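Local coordinates for hypothetical protein DR_0824 (Deinococcus radiodurans, PDB 2IMR) that catalyses the zinc-dependent deamination of aminodeoxyfutalosine to futalosine, a step of menaquinone biosynthesis, and also deaminates adenosine and several of its derivatives more weakly, at residues V153-P156 with E157-D160; V176-F180 with P181-D185; L292-A296 with A297-L301; H269-A272 with E273-R277; H220-M223 with R224-D228. All blocks are in the same frame, centred on the assembly; numbering follows the deposited sequence.

In the fold
All five contacts are local turns, caps or helix turns in the amidohydrolase barrel. Contact 5, on helix 220-233, is the hub: its centre lies about 9, 10 and 15 Å from the centres of contacts 2, 3 and 4, and it touches all three. Asp185 OD1 of contact 2 meets Arg221 NH2 at 2.8 Å in a salt bridge, and Val294 CG2 of contact 3 packs on Met223 CG at 3.6 Å. Contacts 2 and 4 also touch, Pro181 packing on Glu273. Contact 1 stands apart, meeting contact 2 through Trp154 and Leu177. The zinc ion is about 11 Å from the side chains of Val153 (contact 1) and Leu301 (contact 3), and about 13 Å from that of Met223.

Contact 1 of 5, residues V153-P156 with E157-D160; sequences VWAP and EVMD
The turn that carries the chain from barrel strand 149-153 into helix 156-163 is closed by Ala155 O, which receives the amide hydrogens of both Val158 and Met159. Ala155 is the N-cap residue. Met159 N lies in the carbonyl plane of Ala155, 3.2 Å from Ala155 O, as the ordinary bond of the first helical turn; Val158 N comes closer to Ala155 O, 2.9 Å, but stands 57° out of that plane and does not use a lone pair. The next bond runs from Asp160 N to Pro156 O at 3.0 Å. Pro156, the first helical residue, has no amide hydrogen.

The apolar part is centred on Val153. With CG1 anti to the backbone N (chi1 -179°), that methyl reaches the helix and lies 3.9 Å from Val158 CG1. Met159 passes Val153 at about a right angle; its chain bends twice, bringing CE back to 4.0 Å from Val153 CG2. On Ala155, CB meets Val158 CG2 at 3.9 Å.

The carboxylate of Asp160 ties to helix 184-199, where OD1 forms a salt bridge with Arg197 and accepts from Trp198 NE1. Replacing it by a leucine is likely to strand Arg197 without this charged mate and the indole N-H without its acceptor, weakening the tie between the two helices. Within the turn, Asp103 accepts from Trp154 N through OD1 and from Ala155 N through OD2. Backbone bonds thus set the turn while Val153 and Met159 fill its inner side, and the negative charge of Asp160 is probably balanced by Arg197.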
loop_
_atom_site.group_PDB
_atom_site.type_symbol
_atom_site.label_atom_id
_atom_site.label_comp_id
_atom_site.label_asym_id
_atom_site.label_seq_id
_atom_site.Cartn_x
_atom_site.Cartn_y
_atom_site.Cartn_z
ATOM N N VAL A 153 -9.678 3.938 -5.463
ATOM C CA VAL A 153 -10.925 3.854 -6.218
ATOM C C VAL A 153 -10.973 4.840 -7.375
ATOM O O VAL A 153 -10.626 6.014 -7.217
ATOM C CB VAL A 153 -12.148 4.150 -5.307
ATOM C CG1 VAL A 153 -13.435 4.036 -6.110
ATOM C CG2 VAL A 153 -12.170 3.199 -4.128
ATOM N N TRP A 154 -11.420 4.366 -8.534
ATOM C CA TRP A 154 -11.533 5.216 -9.710
ATOM C C TRP A 154 -12.976 5.625 -9.992
ATOM O O TRP A 154 -13.316 6.810 -9.956
ATOM C CB TRP A 154 -10.968 4.514 -10.948
ATOM C CG TRP A 154 -11.178 5.317 -12.211
ATOM C CD1 TRP A 154 -12.279 5.303 -13.026
ATOM C CD2 TRP A 154 -10.293 6.305 -12.749
ATOM N NE1 TRP A 154 -12.131 6.227 -14.038
ATOM C CE2 TRP A 154 -10.920 6.855 -13.891
ATOM C CE3 TRP A 154 -9.029 6.781 -12.377
ATOM C CZ2 TRP A 154 -10.325 7.859 -14.665
ATOM C CZ3 TRP A 154 -8.436 7.780 -13.146
ATOM C CH2 TRP A 154 -9.086 8.307 -14.276
ATOM N N ALA A 155 -13.827 4.647 -10.275
ATOM C CA ALA A 155 -15.223 4.942 -10.594
ATOM C C ALA A 155 -16.058 5.324 -9.380
ATOM O O ALA A 155 -16.081 4.612 -8.387
ATOM C CB ALA A 155 -15.863 3.742 -11.306
ATOM N N PRO A 156 -16.759 6.467 -9.451
ATOM C CA PRO A 156 -17.599 6.916 -8.338
ATOM C C PRO A 156 -18.608 5.845 -7.894
ATOM O O PRO A 156 -18.877 5.688 -6.703
ATOM C CB PRO A 156 -18.284 8.155 -8.908
ATOM C CG PRO A 156 -17.221 8.731 -9.795
ATOM C CD PRO A 156 -16.683 7.499 -10.504
ATOM N N GLU A 157 -19.163 5.110 -8.851
ATOM C CA GLU A 157 -20.134 4.069 -8.525
ATOM C C GLU A 157 -19.498 2.940 -7.726
ATOM O O GLU A 157 -20.172 2.262 -6.953
ATOM C CB GLU A 157 -20.792 3.529 -9.799
ATOM C CG GLU A 157 -21.921 4.419 -10.297
ATOM C CD GLU A 157 -22.677 3.832 -11.474
ATOM O OE1 GLU A 157 -23.006 2.626 -11.436
ATOM O OE2 GLU A 157 -22.953 4.585 -12.429
ATOM N N VAL A 158 -18.199 2.731 -7.918
ATOM C CA VAL A 158 -17.493 1.704 -7.170
ATOM C C VAL A 158 -17.361 2.197 -5.734
ATOM O O VAL A 158 -17.567 1.431 -4.793
ATOM C CB VAL A 158 -16.100 1.422 -7.779
ATOM C CG1 VAL A 158 -15.222 0.657 -6.788
ATOM C CG2 VAL A 158 -16.271 0.620 -9.055
ATOM N N MET A 159 -17.043 3.480 -5.564
ATOM C CA MET A 159 -16.927 4.032 -4.216
ATOM C C MET A 159 -18.268 3.868 -3.502
ATOM O O MET A 159 -18.312 3.487 -2.329
ATOM C CB MET A 159 -16.546 5.516 -4.249
ATOM C CG MET A 159 -16.372 6.128 -2.855
ATOM S SD MET A 159 -14.958 5.462 -1.929
ATOM C CE MET A 159 -13.624 6.565 -2.502
ATOM N N ASP A 160 -19.362 4.161 -4.202
ATOM C CA ASP A 160 -20.688 4.021 -3.605
ATOM C C ASP A 160 -20.879 2.602 -3.067
ATOM O O ASP A 160 -21.334 2.406 -1.940
ATOM C CB ASP A 160 -21.798 4.307 -4.626
ATOM C CG ASP A 160 -21.873 5.773 -5.033
ATOM O OD1 ASP A 160 -21.520 6.647 -4.214
ATOM O OD2 ASP A 160 -22.307 6.048 -6.170
#

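Contact 2 of 5, residues V176-F180 with P181-D185; sequences VLNPF and PDKAD
Asn178 and Lys183 meet where the loop after strand 170-176 turns into helix 184-199, and an Asx turn at Asn178-Phe180 opens the bend. The first bond is polar and side chain to backbone: Asn178 OD1 accepts from Phe180 N at 3.0 Å, the donor tilted 18° from the carbonyl plane. A chi1 of -170° swings CG away from the residue's own N, and the amide reaches forward along the chain. With a valine in place of Asn178, Phe180 N would probably lose this acceptor and the loop before the helix would be freer to move.

Backbone bonds follow. Phe180 O accepts from Lys183 N at 2.9 Å, the donor 48° above the carbonyl plane, and Ala184 N bonds to Pro181 O at 3.2 Å.

The rest is van der Waals contact. Lys183 crosses the Asn178 amide obliquely, its CB 3.7 Å from Asn178 OD1 and little farther from the other amide atoms. A bend at chi2 then brings Lys183 CD to 4.1 Å from Phe180 CB. The Phe180 ring, with Asn178 OD1 in plane at its edge, touches Pro268, while Pro181 packs on Ser219. At the proline itself, Pro181 CD lies 3.2 Å from Pro179 O.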
loop_
_atom_site.group_PDB
_atom_site.type_symbol
_atom_site.label_atom_id
_atom_site.label_comp_id
_atom_site.label_asym_id
_atom_site.label_seq_id
_atom_site.Cartn_x
_atom_site.Cartn_y
_atom_site.Cartn_z
ATOM N N VAL A 176 -7.564 10.887 -8.190
ATOM C CA VAL A 176 -7.739 12.080 -9.014
ATOM C C VAL A 176 -6.570 12.164 -9.986
ATOM O O VAL A 176 -5.417 12.005 -9.596
ATOM C CB VAL A 176 -7.787 13.354 -8.157
ATOM C CG1 VAL A 176 -7.930 14.583 -9.058
ATOM C CG2 VAL A 176 -8.952 13.271 -7.185
ATOM N N LEU A 177 -6.873 12.420 -11.253
ATOM C CA LEU A 177 -5.844 12.472 -12.283
ATOM C C LEU A 177 -6.122 13.538 -13.341
ATOM O O LEU A 177 -7.110 13.462 -14.051
ATOM C CB LEU A 177 -5.751 11.090 -12.954
ATOM C CG LEU A 177 -4.645 10.691 -13.942
ATOM C CD1 LEU A 177 -4.849 9.222 -14.303
ATOM C CD2 LEU A 177 -4.672 11.546 -15.204
ATOM N N ASN A 178 -5.247 14.535 -13.432
ATOM C CA ASN A 178 -5.374 15.585 -14.441
ATOM C C ASN A 178 -4.135 16.463 -14.366
ATOM O O ASN A 178 -3.972 17.234 -13.426
ATOM C CB ASN A 178 -6.617 16.443 -14.224
ATOM C CG ASN A 178 -6.874 17.371 -15.396
ATOM O OD1 ASN A 178 -6.025 18.188 -15.745
ATOM N ND2 ASN A 178 -8.040 17.237 -16.018
ATOM N N PRO A 179 -3.254 16.360 -15.369
ATOM C CA PRO A 179 -1.999 17.119 -15.445
ATOM C C PRO A 179 -2.041 18.545 -15.994
ATOM O O PRO A 179 -0.998 19.192 -16.091
ATOM C CB PRO A 179 -1.123 16.210 -16.291
ATOM C CG PRO A 179 -2.118 15.673 -17.298
ATOM C CD PRO A 179 -3.315 15.335 -16.430
ATOM N N PHE A 180 -3.230 19.034 -16.341
ATOM C CA PHE A 180 -3.385 20.381 -16.900
ATOM C C PHE A 180 -3.647 21.453 -15.840
ATOM O O PHE A 180 -4.724 21.509 -15.254
ATOM C CB PHE A 180 -4.529 20.382 -17.917
ATOM C CG PHE A 180 -4.308 19.451 -19.072
ATOM C CD1 PHE A 180 -3.515 19.833 -20.146
ATOM C CD2 PHE A 180 -4.878 18.183 -19.076
ATOM C CE1 PHE A 180 -3.290 18.963 -21.213
ATOM C CE2 PHE A 180 -4.661 17.306 -20.136
ATOM C CZ PHE A 180 -3.866 17.698 -21.206
ATOM N N PRO A 181 -2.658 22.331 -15.592
ATOM C CA PRO A 181 -2.792 23.400 -14.598
ATOM C C PRO A 181 -4.085 24.210 -14.699
ATOM O O PRO A 181 -4.696 24.540 -13.683
ATOM C CB PRO A 181 -1.555 24.263 -14.853
ATOM C CG PRO A 181 -0.544 23.261 -15.288
ATOM C CD PRO A 181 -1.337 22.384 -16.242
ATOM N N ASP A 182 -4.499 24.524 -15.924
ATOM C CA ASP A 182 -5.708 25.322 -16.131
ATOM C C ASP A 182 -6.992 24.625 -15.700
ATOM O O ASP A 182 -8.000 25.281 -15.441
ATOM C CB ASP A 182 -5.826 25.743 -17.602
ATOM C CG ASP A 182 -4.654 26.583 -18.061
ATOM O OD1 ASP A 182 -4.154 27.395 -17.254
ATOM O OD2 ASP A 182 -4.237 26.446 -19.231
ATOM N N LYS A 183 -6.956 23.300 -15.618
ATOM C CA LYS A 183 -8.130 22.533 -15.214
ATOM C C LYS A 183 -8.148 22.223 -13.719
ATOM O O LYS A 183 -9.129 21.697 -13.205
ATOM C CB LYS A 183 -8.193 21.221 -16.003
ATOM C CG LYS A 183 -8.772 21.349 -17.402
ATOM C CD LYS A 183 -8.076 22.416 -18.221
ATOM C CE LYS A 183 -8.770 22.602 -19.567
ATOM N NZ LYS A 183 -8.102 23.650 -20.392
ATOM N N ALA A 184 -7.072 22.566 -13.022
ATOM C CA ALA A 184 -6.965 22.283 -11.596
ATOM C C ALA A 184 -8.145 22.714 -10.726
ATOM O O ALA A 184 -8.704 21.896 -9.995
ATOM C CB ALA A 184 -5.669 22.882 -11.045
ATOM N N ASP A 185 -8.528 23.987 -10.793
ATOM C CA ASP A 185 -9.627 24.471 -9.957
ATOM C C ASP A 185 -10.923 23.699 -10.143
ATOM O O ASP A 185 -11.556 23.293 -9.169
ATOM C CB ASP A 185 -9.892 25.962 -10.202
ATOM C CG ASP A 185 -8.747 26.841 -9.749
ATOM O OD1 ASP A 185 -7.941 26.389 -8.911
ATOM O OD2 ASP A 185 -8.659 27.995 -10.219
#

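Contact 3 of 5, residues L292-A296 with A297-L301; sequences LGVLA and ARPTL
Leu295 CD2 is the atom that gathers the later residues: it lies 4.1 Å from Pro299 CG and 4.3 Å from Leu301 CD1. Leu295 puts CG anti to its carbonyl carbon (chi1 -62°), which brings the branch across to the Pro299 ring, met at about a right angle. On the same ring, Pro299 CD sits 3.4 Å from Val294 O, and the CG1 methyl of Val294 is a looser neighbour of Pro299 CG.

Two backbone bonds hold the turn that makes this possible. Ala297 N donates to Val294 O at 3.2 Å and Arg298 N to Leu295 O at 2.9 Å. Both donors stand well above the carbonyl planes, by 53° and 61°. This is a short 3-10 turn between helix 285-292 and barrel strand 300-303. The helix before it ends in a Schellman motif at Gly293, whose positive phi would jam a CB against the preceding carbonyl. Arg298 also has positive phi and turns the chain toward the strand.

Farther out, Leu295 is backed by Leu289 and Cys320, and Val294 by Met223 and Ser227 of helix 220-233. Leu301 pairs through its backbone with Ala321 and Val323, its side chain about 8 Å from that of the zinc ligand His240.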
loop_
_atom_site.group_PDB
_atom_site.type_symbol
_atom_site.label_atom_id
_atom_site.label_comp_id
_atom_site.label_asym_id
_atom_site.label_seq_id
_atom_site.Cartn_x
_atom_site.Cartn_y
_atom_site.Cartn_z
ATOM N N LEU A 292 7.183 21.607 -2.883
ATOM C CA LEU A 292 5.860 22.088 -3.241
ATOM C C LEU A 292 5.026 22.232 -1.977
ATOM O O LEU A 292 3.982 22.883 -1.986
ATOM C CB LEU A 292 5.170 21.116 -4.207
ATOM C CG LEU A 292 3.785 21.527 -4.714
ATOM C CD1 LEU A 292 3.859 22.885 -5.403
ATOM C CD2 LEU A 292 3.270 20.476 -5.690
ATOM N N GLY A 293 5.494 21.614 -0.893
ATOM C CA GLY A 293 4.788 21.690 0.372
ATOM C C GLY A 293 3.762 20.592 0.556
ATOM O O GLY A 293 2.970 20.621 1.498
ATOM N N VAL A 294 3.773 19.616 -0.347
ATOM C CA VAL A 294 2.828 18.508 -0.278
ATOM C C VAL A 294 3.181 17.494 0.813
ATOM O O VAL A 294 2.288 16.899 1.415
ATOM C CB VAL A 294 2.734 17.790 -1.649
ATOM C CG1 VAL A 294 1.842 16.561 -1.549
ATOM C CG2 VAL A 294 2.178 18.751 -2.685
ATOM N N LEU A 295 4.470 17.294 1.079
ATOM C CA LEU A 295 4.855 16.328 2.107
ATOM C C LEU A 295 4.464 16.798 3.502
ATOM O O LEU A 295 4.448 16.013 4.453
ATOM C CB LEU A 295 6.359 16.032 2.046
ATOM C CG LEU A 295 6.838 15.405 0.728
ATOM C CD1 LEU A 295 8.242 14.863 0.891
ATOM C CD2 LEU A 295 5.897 14.274 0.312
ATOM N N ALA A 296 4.130 18.080 3.612
ATOM C CA ALA A 296 3.719 18.664 4.884
ATOM C C ALA A 296 2.449 17.989 5.393
ATOM O O ALA A 296 2.210 17.922 6.600
ATOM C CB ALA A 296 3.482 20.164 4.715
ATOM N N ALA A 297 1.636 17.488 4.467
ATOM C CA ALA A 297 0.389 16.816 4.819
ATOM C C ALA A 297 0.618 15.353 5.227
ATOM O O ALA A 297 -0.332 14.627 5.521
ATOM C CB ALA A 297 -0.582 16.887 3.641
ATOM N N ARG A 298 1.884 14.939 5.255
ATOM C CA ARG A 298 2.263 13.569 5.611
ATOM C C ARG A 298 1.540 12.505 4.788
ATOM O O ARG A 298 1.024 11.527 5.338
ATOM C CB ARG A 298 2.013 13.294 7.098
ATOM C CG ARG A 298 3.055 13.864 8.047
ATOM C CD ARG A 298 2.794 13.356 9.456
ATOM N NE ARG A 298 1.438 13.679 9.892
ATOM C CZ ARG A 298 0.699 12.909 10.684
ATOM N NH1 ARG A 298 1.178 11.758 11.138
ATOM N NH2 ARG A 298 -0.532 13.284 11.015
ATOM N N PRO A 299 1.492 12.677 3.459
ATOM C CA PRO A 299 0.809 11.677 2.633
ATOM C C PRO A 299 1.605 10.378 2.613
ATOM O O PRO A 299 2.829 10.396 2.765
ATOM C CB PRO A 299 0.793 12.331 1.258
ATOM C CG PRO A 299 2.121 13.048 1.241
ATOM C CD PRO A 299 2.126 13.708 2.614
ATOM N N THR A 300 0.915 9.256 2.435
ATOM C CA THR A 300 1.597 7.975 2.342
ATOM C C THR A 300 2.069 7.872 0.893
ATOM O O THR A 300 1.291 8.074 -0.037
ATOM C CB THR A 300 0.651 6.802 2.680
ATOM O OG1 THR A 300 0.302 6.864 4.067
ATOM C CG2 THR A 300 1.324 5.469 2.402
ATOM N N LEU A 301 3.352 7.578 0.710
ATOM C CA LEU A 301 3.933 7.476 -0.622
ATOM C C LEU A 301 4.048 6.019 -1.049
ATOM O O LEU A 301 4.623 5.194 -0.337
ATOM C CB LEU A 301 5.310 8.143 -0.635
ATOM C CG LEU A 301 5.321 9.575 -0.082
ATOM C CD1 LEU A 301 6.746 10.115 -0.104
ATOM C CD2 LEU A 301 4.388 10.473 -0.903
#

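Contact 4 of 5, residues H269-A272 with E273-R277; sequences HTLA and EVIGR
Thr270 and Glu273 are joined twice through one hydroxyl at the start of helix 271-275, where Thr270 is the N-cap. In the capping bond, Thr270 OG1 accepts from Glu273 N at 3.2 Å. The same OG1 donates to Glu273 OE2 at 2.8 Å, meeting that oxygen on its anti side and 18° out of the carboxylate plane. OG1 sits between backbone N and carbonyl carbon (chi1 63°), a position consistent with serving both. A water bridges His269 N and Glu273 OE1, accepting from the former and donating to the latter.

Among the backbone bonds, Ile275 N to Leu271 O, 3.0 Å, is nearly along the C=O axis. Weak bonds accompany it: Glu273 N also reaches Thr270 O, Val274 N reaches Leu271 O, and Gly276 N and Arg277 N both approach Ala272 O. Gly276, with positive phi, ends the helix, and Arg277 O comes within 3.2 Å of Ala272 CA as a CA-H...O contact.

Apolar contact is lighter. Leu271 CD1 lies 4.2 Å from Ile275 CG2, and both side chains face helix 245-253, touching Met250 and Phe251. The guanidinium of Arg277 turns away to a salt bridge with Glu291 of helix 285-292.

Both carboxylate oxygens of Glu273 are therefore engaged at the N-terminal end of a helix, where its negative charge is likely to be stabilised, while Arg277 O is buried without a polar partner in the model.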
loop_
_atom_site.group_PDB
_atom_site.type_symbol
_atom_site.label_atom_id
_atom_site.label_comp_id
_atom_site.label_asym_id
_atom_site.label_seq_id
_atom_site.Cartn_x
_atom_site.Cartn_y
_atom_site.Cartn_z
ATOM N N HIS A 269 2.193 20.119 -23.117
ATOM C CA HIS A 269 3.321 19.857 -24.001
ATOM C C HIS A 269 4.676 19.604 -23.332
ATOM O O HIS A 269 5.551 18.981 -23.932
ATOM C CB HIS A 269 3.440 20.992 -25.021
ATOM C CG HIS A 269 2.256 21.107 -25.933
ATOM N ND1 HIS A 269 2.019 20.220 -26.962
ATOM C CD2 HIS A 269 1.236 21.997 -25.963
ATOM C CE1 HIS A 269 0.908 20.562 -27.590
ATOM N NE2 HIS A 269 0.412 21.637 -27.002
ATOM N N THR A 270 4.851 20.077 -22.102
ATOM C CA THR A 270 6.112 19.875 -21.383
ATOM C C THR A 270 5.839 19.466 -19.941
ATOM O O THR A 270 4.809 19.824 -19.376
ATOM C CB THR A 270 6.966 21.162 -21.328
ATOM O OG1 THR A 270 6.254 22.170 -20.602
ATOM C CG2 THR A 270 7.281 21.669 -22.736
ATOM N N LEU A 271 6.771 18.729 -19.348
ATOM C CA LEU A 271 6.616 18.313 -17.961
ATOM C C LEU A 271 6.664 19.568 -17.094
ATOM O O LEU A 271 5.989 19.656 -16.071
ATOM C CB LEU A 271 7.745 17.361 -17.555
ATOM C CG LEU A 271 7.730 16.879 -16.099
ATOM C CD1 LEU A 271 6.438 16.129 -15.802
ATOM C CD2 LEU A 271 8.940 15.982 -15.856
ATOM N N ALA A 272 7.467 20.540 -17.515
ATOM C CA ALA A 272 7.598 21.785 -16.771
ATOM C C ALA A 272 6.240 22.430 -16.547
ATOM O O ALA A 272 5.990 23.011 -15.493
ATOM C CB ALA A 272 8.523 22.758 -17.518
ATOM N N GLU A 273 5.363 22.336 -17.543
ATOM C CA GLU A 273 4.037 22.922 -17.422
ATOM C C GLU A 273 3.210 22.175 -16.390
ATOM O O GLU A 273 2.410 22.773 -15.677
ATOM C CB GLU A 273 3.329 22.930 -18.779
ATOM C CG GLU A 273 3.984 23.882 -19.773
ATOM C CD GLU A 273 3.423 23.758 -21.169
ATOM O OE1 GLU A 273 2.220 24.052 -21.353
ATOM O OE2 GLU A 273 4.186 23.365 -22.077
ATOM N N VAL A 274 3.420 20.865 -16.298
ATOM C CA VAL A 274 2.694 20.062 -15.326
ATOM C C VAL A 274 3.130 20.364 -13.898
ATOM O O VAL A 274 2.288 20.588 -13.029
ATOM C CB VAL A 274 2.904 18.550 -15.570
ATOM C CG1 VAL A 274 2.169 17.745 -14.497
ATOM C CG2 VAL A 274 2.412 18.175 -16.954
ATOM N N ILE A 275 4.441 20.383 -13.657
ATOM C CA ILE A 275 4.955 20.605 -12.307
ATOM C C ILE A 275 5.240 22.044 -11.888
ATOM O O ILE A 275 5.562 22.302 -10.723
ATOM C CB ILE A 275 6.215 19.741 -12.061
ATOM C CG1 ILE A 275 7.335 20.135 -13.024
ATOM C CG2 ILE A 275 5.862 18.273 -12.256
ATOM C CD1 ILE A 275 8.651 19.418 -12.753
ATOM N N GLY A 276 5.120 22.976 -12.828
ATOM C CA GLY A 276 5.320 24.378 -12.501
ATOM C C GLY A 276 6.749 24.834 -12.290
ATOM O O GLY A 276 6.986 25.897 -11.710
ATOM N N ARG A 277 7.701 24.036 -12.753
ATOM C CA ARG A 277 9.115 24.377 -12.629
ATOM C C ARG A 277 9.866 23.563 -13.667
ATOM O O ARG A 277 9.348 22.570 -14.173
ATOM C CB ARG A 277 9.635 24.051 -11.226
ATOM C CG ARG A 277 9.603 22.571 -10.873
ATOM C CD ARG A 277 9.950 22.344 -9.404
ATOM N NE ARG A 277 11.351 22.634 -9.108
ATOM C CZ ARG A 277 11.888 22.549 -7.893
ATOM N NH1 ARG A 277 11.142 22.189 -6.858
ATOM N NH2 ARG A 277 13.177 22.805 -7.714
HETATM O O HOH W 1 0.869 22.734 -23.049
#

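Contact 5 of 5, residues H220-M223 with R224-D228; sequences HRLM and RLLSD
Arg224 N starts the sequence of i to i+4 bonds, donating to His220 O at 3.1 Å. Its side chain leads away from this first turn, bends at chi3, and brings Arg224 NH2 to 2.7 Å from Asp228 OD2, a salt bridge one turn along the same helix. Leu225 N bonds to Arg221 O at 3.0 Å, and Leu225 CG packs against that carbonyl oxygen. The guanidinium of Arg221 points elsewhere, to Asp185 at the start of helix 184-199.

At Leu226, N donates to Leu222 O at 2.9 Å, and the two side chains meet: Leu226 CD1 lies 3.8 Å from Leu222 CG. Ser227 grips one oxygen twice. Ser227 N reaches Met223 O at 2.9 Å and Ser227 OG reaches Met223 O at 3.0 Å, from opposite faces of the carbonyl plane; chi1 of 55° turns the hydroxyl back toward the preceding turn. Asp228 N bonds to Arg224 O in turn.

The helix lies in the barrel's outer layer: Leu222 and Leu225 pack on helix 184-199, Met223 and Leu226 press on strand 206-212 through Pro212, and His220 and Arg224 touch Tyr288 and Leu292 of helix 285-292.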
loop_
_atom_site.group_PDB
_atom_site.type_symbol
_atom_site.label_atom_id
_atom_site.label_comp_id
_atom_site.label_asym_id
_atom_site.label_seq_id
_atom_site.Cartn_x
_atom_site.Cartn_y
_atom_site.Cartn_z
ATOM N N HIS A 220 0.802 20.736 -10.612
ATOM C CA HIS A 220 1.279 21.217 -9.320
ATOM C C HIS A 220 0.154 21.917 -8.558
ATOM O O HIS A 220 0.013 21.748 -7.347
ATOM C CB HIS A 220 2.468 22.171 -9.515
ATOM C CG HIS A 220 2.151 23.379 -10.342
ATOM N ND1 HIS A 220 1.713 24.567 -9.794
ATOM C CD2 HIS A 220 2.196 23.579 -11.680
ATOM C CE1 HIS A 220 1.505 25.445 -10.758
ATOM N NE2 HIS A 220 1.791 24.872 -11.913
ATOM N N ARG A 221 -0.657 22.688 -9.274
ATOM C CA ARG A 221 -1.762 23.401 -8.646
ATOM C C ARG A 221 -2.799 22.445 -8.052
ATOM O O ARG A 221 -3.206 22.597 -6.901
ATOM C CB ARG A 221 -2.429 24.331 -9.662
ATOM C CG ARG A 221 -3.548 25.164 -9.068
ATOM C CD ARG A 221 -4.136 26.137 -10.080
ATOM N NE ARG A 221 -5.248 26.887 -9.498
ATOM C CZ ARG A 221 -5.136 27.688 -8.443
ATOM N NH1 ARG A 221 -3.959 27.852 -7.853
ATOM N NH2 ARG A 221 -6.203 28.316 -7.969
ATOM N N LEU A 222 -3.225 21.455 -8.833
ATOM C CA LEU A 222 -4.214 20.496 -8.350
ATOM C C LEU A 222 -3.656 19.665 -7.188
ATOM O O LEU A 222 -4.380 19.329 -6.250
ATOM C CB LEU A 222 -4.660 19.577 -9.494
ATOM C CG LEU A 222 -5.681 18.481 -9.152
ATOM C CD1 LEU A 222 -6.922 19.106 -8.520
ATOM C CD2 LEU A 222 -6.043 17.708 -10.409
ATOM N N MET A 223 -2.367 19.342 -7.249
ATOM C CA MET A 223 -1.731 18.557 -6.191
ATOM C C MET A 223 -1.797 19.294 -4.850
ATOM O O MET A 223 -2.101 18.696 -3.817
ATOM C CB MET A 223 -0.272 18.265 -6.552
ATOM C CG MET A 223 0.476 17.413 -5.521
ATOM S SD MET A 223 -0.157 15.720 -5.400
ATOM C CE MET A 223 0.652 14.980 -6.806
ATOM N N ARG A 224 -1.509 20.592 -4.865
ATOM C CA ARG A 224 -1.559 21.377 -3.637
ATOM C C ARG A 224 -2.985 21.590 -3.149
ATOM O O ARG A 224 -3.233 21.593 -1.944
ATOM C CB ARG A 224 -0.874 22.733 -3.827
ATOM C CG ARG A 224 0.637 22.648 -3.805
ATOM C CD ARG A 224 1.259 24.003 -3.487
ATOM N NE ARG A 224 0.683 24.626 -2.290
ATOM C CZ ARG A 224 0.508 24.011 -1.122
ATOM N NH1 ARG A 224 0.857 22.741 -0.972
ATOM N NH2 ARG A 224 -0.006 24.676 -0.093
ATOM N N LEU A 225 -3.922 21.776 -4.076
ATOM C CA LEU A 225 -5.316 21.958 -3.689
ATOM C C LEU A 225 -5.784 20.695 -2.981
ATOM O O LEU A 225 -6.474 20.755 -1.964
ATOM C CB LEU A 225 -6.202 22.207 -4.915
ATOM C CG LEU A 225 -6.107 23.569 -5.607
ATOM C CD1 LEU A 225 -7.030 23.602 -6.824
ATOM C CD2 LEU A 225 -6.489 24.661 -4.618
ATOM N N LEU A 226 -5.388 19.548 -3.521
ATOM C CA LEU A 226 -5.782 18.270 -2.944
ATOM C C LEU A 226 -5.124 17.999 -1.595
ATOM O O LEU A 226 -5.806 17.619 -0.638
ATOM C CB LEU A 226 -5.453 17.126 -3.911
ATOM C CG LEU A 226 -6.195 17.127 -5.254
ATOM C CD1 LEU A 226 -5.573 16.072 -6.185
ATOM C CD2 LEU A 226 -7.684 16.852 -5.018
ATOM N N SER A 227 -3.810 18.186 -1.504
ATOM C CA SER A 227 -3.130 17.915 -0.242
ATOM C C SER A 227 -3.569 18.875 0.858
ATOM O O SER A 227 -3.762 18.457 2.000
ATOM C CB SER A 227 -1.597 17.936 -0.409
ATOM O OG SER A 227 -1.122 19.142 -0.975
ATOM N N ASP A 228 -3.739 20.152 0.521
ATOM C CA ASP A 228 -4.179 21.131 1.514
ATOM C C ASP A 228 -5.582 20.780 1.996
ATOM O O ASP A 228 -5.868 20.825 3.194
ATOM C CB ASP A 228 -4.192 22.549 0.931
ATOM C CG ASP A 228 -2.797 23.122 0.738
ATOM O OD1 ASP A 228 -1.819 22.498 1.194
ATOM O OD2 ASP A 228 -2.681 24.210 0.133
#